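Local coordinates for 3-oxoacyl-[acyl-carrier-protein] synthase 2 (Rickettsia rickettsii, PDB 4JGA) that probably catalyses the condensation of malonyl-ACP with a growing acyl chain, the elongation step of bacterial fatty acid synthesis, at residues Ser35-Ile40 with Ala377-Asp382. Numbering follows the deposited sequence.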
loop_
_atom_site.group_PDB
_atom_site.type_symbol
_atom_site.label_atom_id
_atom_site.label_comp_id
_atom_site.label_asym_id
_atom_site.label_seq_id
_atom_site.Cartn_x
_atom_site.Cartn_y
_atom_site.Cartn_z
ATOM N N SER A 35 -5.220 16.235 23.792
ATOM C CA SER A 35 -5.841 15.357 24.764
ATOM C C SER A 35 -5.101 14.001 24.792
ATOM O O SER A 35 -4.852 13.480 25.873
ATOM C CB SER A 35 -7.335 15.191 24.475
ATOM O OG SER A 35 -7.533 14.611 23.198
ATOM N N SER A 36 -4.750 13.445 23.620
ATOM C CA SER A 36 -4.047 12.158 23.572
ATOM C C SER A 36 -2.716 12.231 24.348
ATOM O O SER A 36 -2.399 11.351 25.142
ATOM C CB SER A 36 -3.768 11.704 22.128
ATOM O OG SER A 36 -4.940 11.476 21.386
ATOM N N TRP A 37 -1.942 13.289 24.099
ATOM C CA TRP A 37 -0.588 13.406 24.644
ATOM C C TRP A 37 -0.643 13.662 26.140
ATOM O O TRP A 37 0.125 13.052 26.874
ATOM C CB TRP A 37 0.202 14.489 23.908
ATOM C CG TRP A 37 1.585 14.685 24.377
ATOM C CD1 TRP A 37 2.129 15.843 24.888
ATOM C CD2 TRP A 37 2.622 13.707 24.412
ATOM N NE1 TRP A 37 3.431 15.627 25.232
ATOM C CE2 TRP A 37 3.762 14.329 24.949
ATOM C CE3 TRP A 37 2.699 12.366 24.025
ATOM C CZ2 TRP A 37 4.977 13.650 25.101
ATOM C CZ3 TRP A 37 3.878 11.700 24.183
ATOM C CH2 TRP A 37 5.005 12.326 24.719
ATOM N N LYS A 38 -1.564 14.518 26.605
ATOM C CA LYS A 38 -1.742 14.679 28.056
ATOM C C LYS A 38 -2.026 13.322 28.710
ATOM O O LYS A 38 -1.429 12.985 29.735
ATOM C CB LYS A 38 -2.839 15.706 28.432
ATOM N N ASN A 39 -2.940 12.545 28.134
ATOM C CA ASN A 39 -3.280 11.241 28.721
ATOM C C ASN A 39 -2.159 10.216 28.693
ATOM O O ASN A 39 -1.963 9.477 29.675
ATOM C CB ASN A 39 -4.553 10.672 28.103
ATOM C CG ASN A 39 -5.785 11.370 28.637
ATOM O OD1 ASN A 39 -5.787 11.855 29.762
ATOM N ND2 ASN A 39 -6.814 11.434 27.842
ATOM N N ILE A 40 -1.395 10.202 27.595
ATOM C CA ILE A 40 -0.212 9.352 27.514
ATOM C C ILE A 40 0.765 9.677 28.633
ATOM O O ILE A 40 1.176 8.801 29.421
ATOM C CB ILE A 40 0.504 9.507 26.164
ATOM C CG1 ILE A 40 -0.301 8.833 25.037
ATOM C CG2 ILE A 40 1.932 8.979 26.232
ATOM C CD1 ILE A 40 -0.391 7.316 25.105
ATOM N N ALA A 377 7.941 12.839 18.376
ATOM C CA ALA A 377 8.112 14.255 18.188
ATOM C C ALA A 377 7.707 15.055 19.434
ATOM O O ALA A 377 8.332 16.051 19.773
ATOM C CB ALA A 377 7.307 14.705 16.989
ATOM N N LEU A 378 6.615 14.661 20.065
ATOM C CA LEU A 378 6.147 15.351 21.266
ATOM C C LEU A 378 7.094 15.130 22.450
ATOM O O LEU A 378 7.229 15.990 23.281
ATOM C CB LEU A 378 4.699 14.930 21.612
ATOM C CG LEU A 378 3.672 15.379 20.571
ATOM C CD1 LEU A 378 2.360 14.620 20.694
ATOM C CD2 LEU A 378 3.408 16.844 20.698
ATOM N N ALA A 379 7.729 13.960 22.527
ATOM C CA ALA A 379 8.733 13.731 23.571
ATOM C C ALA A 379 9.873 14.750 23.462
ATOM O O ALA A 379 10.424 15.203 24.469
ATOM C CB ALA A 379 9.289 12.314 23.504
ATOM N N ILE A 380 10.219 15.097 22.226
ATOM C CA ILE A 380 11.215 16.137 21.980
ATOM C C ILE A 380 10.643 17.491 22.377
ATOM O O ILE A 380 11.306 18.264 23.061
ATOM C CB ILE A 380 11.634 16.205 20.505
ATOM C CG1 ILE A 380 12.545 15.032 20.174
ATOM C CG2 ILE A 380 12.358 17.506 20.189
ATOM C CD1 ILE A 380 12.703 14.777 18.679
ATOM N N ARG A 381 9.419 17.786 21.925
ATOM C CA ARG A 381 8.806 19.091 22.267
ATOM C C ARG A 381 8.753 19.318 23.786
ATOM O O ARG A 381 9.085 20.412 24.250
ATOM C CB ARG A 381 7.408 19.248 21.686
ATOM C CG ARG A 381 6.898 20.685 21.803
ATOM C CD ARG A 381 5.404 20.825 21.538
ATOM N NE ARG A 381 4.641 20.180 22.590
ATOM C CZ ARG A 381 3.337 19.929 22.537
ATOM N NH1 ARG A 381 2.610 20.297 21.496
ATOM N NH2 ARG A 381 2.757 19.303 23.549
ATOM N N ASP A 382 8.364 18.286 24.542
ATOM C CA ASP A 382 8.112 18.439 25.962
ATOM C C ASP A 382 9.201 17.828 26.842
ATOM O O ASP A 382 9.079 17.847 28.056
ATOM C CB ASP A 382 6.738 17.878 26.339
ATOM C CG ASP A 382 5.593 18.657 25.692
ATOM O OD1 ASP A 382 5.830 19.772 25.161
ATOM O OD2 ASP A 382 4.460 18.130 25.662
#
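OD2 of D382 accepts two hydrogen bonds, one from the indole of W37 and one from the guanidinium of R381. W37 NE1 lies 2.7 Å from D382 OD2. The bond is bent, 144° at the hydrogen. It meets OD2 on its anti side, tilted out of the carboxylate plane, while the oxygen stays in the ring plane. R381 NH2 reaches the same oxygen on its syn side and from the same face, 3.0 Å from D382 OD2, and R381 NE is 2.9 Å from D382 OD1. This side-on, two-nitrogen salt bridge holds the carboxylate's rotation where the indole N-H meets it. The charge of R381 would be expected to keep D382 ionised. CG of W37 is anti to the backbone N (chi1 -180°), which sends the ring across to helix 368-382. The two helices come from the N-terminal and C-terminal halves of a thiolase-type fold, and their local axes cross at -75°, 11.8 Å apart. W37 is the knob, set in a hole formed by L378, A379, R381 and D382. CB of L378 makes a CH-pi contact, 3.6 Å from the centroid of the W37 six-membered ring. CD1 of L378 lies on the same face near the CG-CD2 bond, 3.8 Å from W37 CG. At the far end of the indole, W37 CH2 is 4.5 Å from A379 CB. L378 also touches L23 of strand 18-26 in the central sheet.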